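Local coordinates for protein Exo-alpha-sialidase (Clostridium perfringens, PDB 2V72) that binds galactose through a calcium-containing family 32 carbohydrate-binding module, which probably helps this large sialidase toxin attach to host glycans, at residues I81-I86 against E99-E104; A88-V93 against D118-K123. All blocks are in the same frame, centred on the assembly; numbering follows the deposited sequence.

Contact 1: I81-I86 against E99-E104; sequences ITKYEI and EGTWEE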
ATOM      1  N   ILE A  81      -9.537   1.687   2.306  1.00 47.18           N
ATOM      2  CA  ILE A  81      -9.062   3.047   2.063  1.00 47.54           C
ATOM      3  C   ILE A  81      -9.916   3.690   0.974  1.00 48.12           C
ATOM      4  O   ILE A  81     -10.082   3.117  -0.105  1.00 48.21           O
ATOM      5  CB  ILE A  81      -7.557   3.080   1.684  1.00 47.41           C
ATOM      6  CG1 ILE A  81      -6.726   2.398   2.785  1.00 47.19           C
ATOM      7  CG2 ILE A  81      -7.103   4.526   1.433  1.00 47.49           C
ATOM      8  CD1 ILE A  81      -5.279   2.126   2.434  1.00 47.03           C
ATOM      9  N   THR A  82     -10.468   4.866   1.277  1.00 48.59           N
ATOM     10  CA  THR A  82     -11.352   5.578   0.351  1.00 49.24           C
ATOM     11  C   THR A  82     -10.695   6.791  -0.321  1.00 49.59           C
ATOM     12  O   THR A  82     -11.075   7.167  -1.430  1.00 49.91           O
ATOM     13  CB  THR A  82     -12.653   6.048   1.045  1.00 49.35           C
ATOM     14  OG1 THR A  82     -12.330   6.971   2.094  1.00 49.25           O
ATOM     15  CG2 THR A  82     -13.444   4.862   1.605  1.00 48.74           C
ATOM     16  N   LYS A  83      -9.734   7.410   0.362  1.00 49.64           N
ATOM     17  CA  LYS A  83      -8.990   8.548  -0.173  1.00 50.03           C
ATOM     18  C   LYS A  83      -7.500   8.333   0.112  1.00 50.08           C
ATOM     19  O   LYS A  83      -7.109   8.030   1.250  1.00 50.09           O
ATOM     20  CB  LYS A  83      -9.488   9.856   0.451  1.00 50.08           C
ATOM     21  CG  LYS A  83      -9.236  11.098  -0.396  1.00 50.87           C
ATOM     22  CD  LYS A  83      -9.600  12.382   0.342  1.00 50.84           C
ATOM     23  CE  LYS A  83      -9.238  13.596  -0.506  1.00 53.14           C
ATOM     24  NZ  LYS A  83      -8.771  14.780   0.293  1.00 53.82           N
ATOM     25  N   TYR A  84      -6.678   8.482  -0.925  1.00 49.97           N
ATOM     26  CA  TYR A  84      -5.278   8.068  -0.870  1.00 50.09           C
ATOM     27  C   TYR A  84      -4.315   9.039  -1.570  1.00 50.29           C
ATOM     28  O   TYR A  84      -4.730   9.900  -2.353  1.00 50.49           O
ATOM     29  CB  TYR A  84      -5.118   6.661  -1.476  1.00 50.01           C
ATOM     30  CG  TYR A  84      -5.367   6.613  -2.972  1.00 50.03           C
ATOM     31  CD1 TYR A  84      -4.320   6.762  -3.880  1.00 50.08           C
ATOM     32  CD2 TYR A  84      -6.657   6.434  -3.477  1.00 50.62           C
ATOM     33  CE1 TYR A  84      -4.550   6.736  -5.257  1.00 50.35           C
ATOM     34  CE2 TYR A  84      -6.899   6.405  -4.842  1.00 50.13           C
ATOM     35  CZ  TYR A  84      -5.844   6.552  -5.727  1.00 50.34           C
ATOM     36  OH  TYR A  84      -6.093   6.522  -7.074  1.00 50.15           O
ATOM     37  N   GLU A  85      -3.029   8.881  -1.260  1.00 50.24           N
ATOM     38  CA  GLU A  85      -1.925   9.489  -1.997  1.00 50.28           C
ATOM     39  C   GLU A  85      -0.865   8.421  -2.166  1.00 50.14           C
ATOM     40  O   GLU A  85      -0.710   7.554  -1.304  1.00 50.41           O
ATOM     41  CB  GLU A  85      -1.300  10.637  -1.211  1.00 50.34           C
ATOM     42  CG  GLU A  85      -2.046  11.966  -1.222  1.00 50.67           C
ATOM     43  CD  GLU A  85      -1.363  13.012  -0.333  1.00 50.51           C
ATOM     44  OE1 GLU A  85      -0.384  12.658   0.365  1.00 51.29           O
ATOM     45  OE2 GLU A  85      -1.806  14.180  -0.322  1.00 49.76           O
ATOM     46  N   ILE A  86      -0.141   8.476  -3.276  1.00 50.08           N
ATOM     47  CA  ILE A  86       1.001   7.600  -3.496  1.00 50.10           C
ATOM     48  C   ILE A  86       2.241   8.444  -3.825  1.00 50.30           C
ATOM     49  O   ILE A  86       2.217   9.269  -4.737  1.00 49.76           O
ATOM     50  CB  ILE A  86       0.720   6.550  -4.614  1.00 50.22           C
ATOM     51  CG1 ILE A  86      -0.542   5.725  -4.295  1.00 50.40           C
ATOM     52  CG2 ILE A  86       1.942   5.650  -4.842  1.00 50.53           C
ATOM     53  CD1 ILE A  86      -0.782   4.528  -5.219  1.00 49.66           C
ATOM     54  N   GLU A  99      -2.872  10.074  -6.668  1.00 56.74           N
ATOM     55  CA  GLU A  99      -3.821  10.452  -5.622  1.00 57.14           C
ATOM     56  C   GLU A  99      -5.233  10.365  -6.162  1.00 56.92           C
ATOM     57  O   GLU A  99      -5.449  10.539  -7.359  1.00 57.28           O
ATOM     58  CB  GLU A  99      -3.538  11.861  -5.076  1.00 57.47           C
ATOM     59  CG  GLU A  99      -3.293  12.934  -6.141  1.00 58.99           C
ATOM     60  CD  GLU A  99      -4.467  13.880  -6.333  1.00 60.92           C
ATOM     61  OE1 GLU A  99      -5.624  13.406  -6.436  1.00 61.00           O
ATOM     62  OE2 GLU A  99      -4.218  15.109  -6.388  1.00 61.52           O
ATOM     63  N   GLY A 100      -6.189  10.087  -5.279  1.00 56.72           N
ATOM     64  CA  GLY A 100      -7.589  10.025  -5.665  1.00 56.36           C
ATOM     65  C   GLY A 100      -8.500   9.424  -4.614  1.00 56.26           C
ATOM     66  O   GLY A 100      -8.250   9.530  -3.410  1.00 56.36           O
ATOM     67  N   THR A 101      -9.563   8.792  -5.095  1.00 55.89           N
ATOM     68  CA  THR A 101     -10.573   8.164  -4.262  1.00 55.54           C
ATOM     69  C   THR A 101     -10.788   6.718  -4.707  1.00 55.22           C
ATOM     70  O   THR A 101     -10.755   6.418  -5.901  1.00 55.42           O
ATOM     71  CB  THR A 101     -11.893   9.004  -4.266  1.00 55.48           C
ATOM     72  OG1 THR A 101     -12.123   9.545  -2.960  1.00 55.08           O
ATOM     73  CG2 THR A 101     -13.112   8.187  -4.676  1.00 56.19           C
ATOM     74  N   TRP A 102     -10.966   5.826  -3.738  1.00 54.75           N
ATOM     75  CA  TRP A 102     -11.322   4.441  -4.012  1.00 54.44           C
ATOM     76  C   TRP A 102     -12.708   4.114  -3.461  1.00 54.52           C
ATOM     77  O   TRP A 102     -13.117   4.648  -2.425  1.00 54.61           O
ATOM     78  CB  TRP A 102     -10.294   3.476  -3.419  1.00 53.95           C
ATOM     79  CG  TRP A 102      -9.003   3.382  -4.180  1.00 53.73           C
ATOM     80  CD1 TRP A 102      -8.828   3.503  -5.536  1.00 53.23           C
ATOM     81  CD2 TRP A 102      -7.708   3.098  -3.633  1.00 52.86           C
ATOM     82  NE1 TRP A 102      -7.502   3.334  -5.861  1.00 52.55           N
ATOM     83  CE2 TRP A 102      -6.791   3.087  -4.714  1.00 53.17           C
ATOM     84  CE3 TRP A 102      -7.229   2.866  -2.334  1.00 52.69           C
ATOM     85  CZ2 TRP A 102      -5.419   2.854  -4.536  1.00 53.09           C
ATOM     86  CZ3 TRP A 102      -5.866   2.631  -2.154  1.00 52.90           C
ATOM     87  CH2 TRP A 102      -4.976   2.631  -3.254  1.00 53.32           C
ATOM     88  N   GLU A 103     -13.413   3.224  -4.161  1.00 54.58           N
ATOM     89  CA  GLU A 103     -14.726   2.728  -3.748  1.00 54.81           C
ATOM     90  C   GLU A 103     -14.653   1.903  -2.466  1.00 54.35           C
ATOM     91  O   GLU A 103     -13.603   1.350  -2.136  1.00 54.42           O
ATOM     92  CB  GLU A 103     -15.327   1.858  -4.858  1.00 54.79           C
ATOM     93  CG  GLU A 103     -16.333   2.542  -5.764  1.00 55.54           C
ATOM     94  CD  GLU A 103     -16.965   1.565  -6.741  1.00 56.19           C
ATOM     95  OE1 GLU A 103     -16.335   1.289  -7.787  1.00 57.88           O
ATOM     96  OE2 GLU A 103     -18.084   1.063  -6.462  1.00 58.08           O
ATOM     97  N   GLU A 104     -15.787   1.803  -1.774  1.00 54.02           N
ATOM     98  CA  GLU A 104     -15.938   0.969  -0.587  1.00 53.61           C
ATOM     99  C   GLU A 104     -16.297  -0.483  -0.882  1.00 53.39           C
ATOM    100  O   GLU A 104     -17.436  -0.916  -0.658  1.00 53.74           O
ATOM    101  CB  GLU A 104     -17.011   1.552   0.317  1.00 53.85           C
ATOM    102  CG  GLU A 104     -16.499   2.524   1.343  1.00 54.39           C
ATOM    103  CD  GLU A 104     -17.576   2.898   2.319  1.00 55.21           C
ATOM    104  OE1 GLU A 104     -18.090   1.986   3.010  1.00 56.12           O
ATOM    105  OE2 GLU A 104     -17.909   4.099   2.386  1.00 56.01           O
TER
HETATM  106  O   HOH W   1     -11.499   0.882  -0.274  1.00 44.28           O
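The phenol ring of Tyr84 lies between the indole of Trp102 and the backbone of Gly100. On one face the two aromatic systems form an offset stack, the planes 18° apart, with Tyr84 CE2 3.3 Å from Trp102 CE2; Tyr84 CD2 sits over the centre of the indole. The opposite face of the tyrosine receives Gly100, its N toward the rim and its CA in a CH-pi contact 4.2 Å from the ring centroid. Thr101 O lies at the edge of the phenol, in plane. In the plane of the indole, Ile81 O meets the edge, and Ile81 CB packs 4.0 Å from Trp102 CE3. Thr82 O is gripped twice, by Trp102 N at 2.7 Å and, from the opposite face of the carbonyl plane, by Thr101 OG1 at 3.0 Å. A water donates to both Ile81 O and Glu103 O, bridging the segments past the last strand pair. Tyr84 and Gly100 form an antiparallel hydrogen-bonded pair at the open end of the hairpin of strands 84-90 and 93-101. Thr82 and Lys83 form a classic bulge opposite Gln128 of strand 121-129, while Lys109 and Val111 of strand 109-113 pack against Trp102.

Contact 2: A88-V93 against D118-K123; sequences AINNGV and DAEEIK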
ATOM      1  N   ALA A  88       6.580   8.278  -4.444  1.00 53.54           N
ATOM      2  CA  ALA A  88       7.709   7.418  -4.767  1.00 54.78           C
ATOM      3  C   ALA A  88       8.992   8.045  -4.249  1.00 55.56           C
ATOM      4  O   ALA A  88       9.128   9.267  -4.233  1.00 55.51           O
ATOM      5  CB  ALA A  88       7.795   7.186  -6.272  1.00 54.74           C
ATOM      6  N   ILE A  89       9.930   7.204  -3.827  1.00 56.76           N
ATOM      7  CA  ILE A  89      11.224   7.679  -3.349  1.00 57.93           C
ATOM      8  C   ILE A  89      12.306   7.193  -4.308  1.00 58.45           C
ATOM      9  O   ILE A  89      12.479   5.985  -4.499  1.00 58.50           O
ATOM     10  CB  ILE A  89      11.511   7.230  -1.876  1.00 58.15           C
ATOM     11  CG1 ILE A  89      10.501   7.846  -0.899  1.00 58.45           C
ATOM     12  CG2 ILE A  89      12.930   7.618  -1.441  1.00 58.65           C
ATOM     13  CD1 ILE A  89       9.258   6.999  -0.646  1.00 59.35           C
ATOM     14  N   ASN A  90      13.007   8.141  -4.932  1.00 59.35           N
ATOM     15  CA  ASN A  90      14.072   7.814  -5.881  1.00 60.11           C
ATOM     16  C   ASN A  90      15.296   8.737  -5.824  1.00 60.81           C
ATOM     17  O   ASN A  90      15.220   9.912  -6.188  1.00 61.09           O
ATOM     18  CB  ASN A  90      13.533   7.733  -7.306  1.00 60.01           C
ATOM     19  CG  ASN A  90      14.491   7.018  -8.242  1.00 60.47           C
ATOM     20  OD1 ASN A  90      14.862   5.860  -8.006  1.00 59.25           O
ATOM     21  ND2 ASN A  90      14.907   7.709  -9.307  1.00 59.99           N
ATOM     22  N   ASN A  91      16.410   8.180  -5.342  1.00 61.53           N
ATOM     23  CA  ASN A  91      17.740   8.818  -5.324  1.00 62.14           C
ATOM     24  C   ASN A  91      17.993  10.163  -4.571  1.00 62.71           C
ATOM     25  O   ASN A  91      18.582  11.075  -5.152  1.00 63.27           O
ATOM     26  CB  ASN A  91      18.312   8.892  -6.752  1.00 61.97           C
ATOM     27  CG  ASN A  91      19.769   9.342  -6.778  1.00 61.89           C
ATOM     28  OD1 ASN A  91      20.653   8.672  -6.243  1.00 60.97           O
ATOM     29  ND2 ASN A  91      20.017  10.486  -7.402  1.00 61.75           N
ATOM     30  N   GLY A  92      17.545  10.340  -3.327  1.00 63.11           N
ATOM     31  CA  GLY A  92      16.459   9.611  -2.699  1.00 63.61           C
ATOM     32  C   GLY A  92      15.393  10.680  -2.563  1.00 64.08           C
ATOM     33  O   GLY A  92      15.025  11.080  -1.453  1.00 64.25           O
ATOM     34  N   VAL A  93      14.933  11.176  -3.711  1.00 64.19           N
ATOM     35  CA  VAL A  93      13.929  12.235  -3.773  1.00 64.35           C
ATOM     36  C   VAL A  93      12.539  11.619  -3.632  1.00 64.24           C
ATOM     37  O   VAL A  93      12.245  10.603  -4.260  1.00 64.34           O
ATOM     38  CB  VAL A  93      14.031  13.042  -5.100  1.00 64.46           C
ATOM     39  CG1 VAL A  93      13.010  14.178  -5.130  1.00 64.82           C
ATOM     40  CG2 VAL A  93      15.450  13.601  -5.292  1.00 64.40           C
ATOM     41  N   ASP A 118      10.456   5.776 -11.909  1.00 53.17           N
ATOM     42  CA  ASP A 118      11.655   5.322 -11.212  1.00 52.88           C
ATOM     43  C   ASP A 118      11.398   5.452  -9.721  1.00 52.19           C
ATOM     44  O   ASP A 118      11.024   6.522  -9.249  1.00 51.93           O
ATOM     45  CB  ASP A 118      12.876   6.171 -11.607  1.00 53.16           C
ATOM     46  CG  ASP A 118      13.152   6.153 -13.100  1.00 53.80           C
ATOM     47  OD1 ASP A 118      13.571   5.096 -13.630  1.00 55.58           O
ATOM     48  OD2 ASP A 118      12.951   7.198 -13.746  1.00 54.30           O
ATOM     49  N   ALA A 119      11.584   4.359  -8.987  1.00 51.74           N
ATOM     50  CA  ALA A 119      11.337   4.349  -7.545  1.00 51.43           C
ATOM     51  C   ALA A 119      12.060   3.197  -6.861  1.00 51.17           C
ATOM     52  O   ALA A 119      12.045   2.072  -7.358  1.00 50.93           O
ATOM     53  CB  ALA A 119       9.832   4.268  -7.265  1.00 51.53           C
ATOM     54  N   GLU A 120      12.694   3.495  -5.725  1.00 51.11           N
ATOM     55  CA  GLU A 120      13.290   2.474  -4.851  1.00 51.03           C
ATOM     56  C   GLU A 120      12.322   2.100  -3.725  1.00 50.56           C
ATOM     57  O   GLU A 120      12.485   1.071  -3.060  1.00 50.47           O
ATOM     58  CB  GLU A 120      14.588   2.978  -4.202  1.00 51.42           C
ATOM     59  CG  GLU A 120      15.275   4.166  -4.869  1.00 53.08           C
ATOM     60  CD  GLU A 120      16.015   5.031  -3.861  1.00 55.51           C
ATOM     61  OE1 GLU A 120      15.630   6.210  -3.686  1.00 56.69           O
ATOM     62  OE2 GLU A 120      16.968   4.531  -3.219  1.00 56.07           O
ATOM     63  N   GLU A 121      11.337   2.964  -3.501  1.00 50.05           N
ATOM     64  CA  GLU A 121      10.396   2.822  -2.402  1.00 49.95           C
ATOM     65  C   GLU A 121       9.073   3.490  -2.772  1.00 49.64           C
ATOM     66  O   GLU A 121       9.061   4.474  -3.507  1.00 49.65           O
ATOM     67  CB  GLU A 121      10.979   3.448  -1.128  1.00 49.80           C
ATOM     68  CG  GLU A 121      10.245   3.081   0.155  1.00 50.06           C
ATOM     69  CD  GLU A 121      11.001   3.482   1.411  1.00 50.29           C
ATOM     70  OE1 GLU A 121      10.455   4.283   2.203  1.00 49.35           O
ATOM     71  OE2 GLU A 121      12.140   2.998   1.604  1.00 51.22           O
ATOM     72  N   ILE A 122       7.970   2.939  -2.269  1.00 49.56           N
ATOM     73  CA  ILE A 122       6.631   3.502  -2.486  1.00 49.68           C
ATOM     74  C   ILE A 122       5.895   3.664  -1.165  1.00 49.27           C
ATOM     75  O   ILE A 122       6.014   2.828  -0.272  1.00 49.40           O
ATOM     76  CB  ILE A 122       5.777   2.612  -3.417  1.00 50.15           C
ATOM     77  CG1 ILE A 122       6.501   2.372  -4.743  1.00 50.61           C
ATOM     78  CG2 ILE A 122       4.415   3.255  -3.686  1.00 50.72           C
ATOM     79  CD1 ILE A 122       5.979   1.191  -5.496  1.00 53.38           C
ATOM     80  N   LYS A 123       5.129   4.738  -1.051  1.00 49.01           N
ATOM     81  CA  LYS A 123       4.389   5.028   0.163  1.00 48.88           C
ATOM     82  C   LYS A 123       2.914   5.224  -0.150  1.00 48.88           C
ATOM     83  O   LYS A 123       2.541   6.124  -0.908  1.00 48.95           O
ATOM     84  CB  LYS A 123       4.956   6.285   0.821  1.00 48.91           C
ATOM     85  CG  LYS A 123       4.493   6.548   2.240  1.00 49.10           C
ATOM     86  CD  LYS A 123       4.856   7.970   2.624  1.00 50.83           C
ATOM     87  CE  LYS A 123       4.978   8.141   4.122  1.00 52.24           C
ATOM     88  NZ  LYS A 123       5.405   9.537   4.467  1.00 53.38           N
TER
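Glu120 reaches across to the backbone of Asn91, whose N donates to OE1 of Glu120 at 2.7 Å from above the carboxylate plane. The chain of Glu120 bends at chi2 (149°), which places its CD 3.5 Å from Asn91 N, and OE1 of Glu120 lies 3.1 Å from Asn90 CA. Asn90 packs on Asp118: its ND2 comes within 3.4 Å of Asp118 CB, and the amide and carboxylate planes of these two residues are 23° apart. Toward the sheet, Ile89 and Glu121 lie side by side and point the same way, their CB atoms 3.9 Å apart, with Ile89 CD1 also against Glu121 CB. Ala88 CB meets Ala119 CB at 3.7 Å. The backbone here forms a classic beta bulge, Glu120 and Glu121 both facing Ile89. Ile89 O takes a bond of 2.8 Å from Glu120 N and a weak one from Glu121 N, while Ile89 N donates to Glu121 O at 2.9 Å. The chain turns a corner at Glu120, passing from strand 116-119 of one sheet to strand 121-129 of the other. Asn90 and Val93 exchange backbone bonds across the tight turn that carries Asn91 and Gly92, with a cis peptide before the glycine. Farther out, Asp118 OD1 forms a salt bridge with Lys64 NZ, and Glu121 OE2 is hydrogen-bonded to Asn58 ND2 of strand 53-59.

Contacts 1 and 2 lie at opposite ends of strand 84-90, their centres about 20 Å apart, and both reach one five-stranded antiparallel sheet of the F5/8 type C fold; contact 2 also includes the end of strand 116-119 from the second sheet. Contact 1 pairs strand 84-90 with the outermost strand 93-101, contact 2 with strand 121-129 on its other side. Along the chain the segments alternate, 81-86, 88-93, 99-104 and 118-123, the hairpin partners being close in sequence and strand 121-129 coming later. The two contacts meet where Ile86 CG2 packs 3.6 Å from Ile122 CG2. The side chain of Ile81 in contact 1 is about 12 Å from the bound galactose, whereas contact 2 lies where the chain passes between the two sheets.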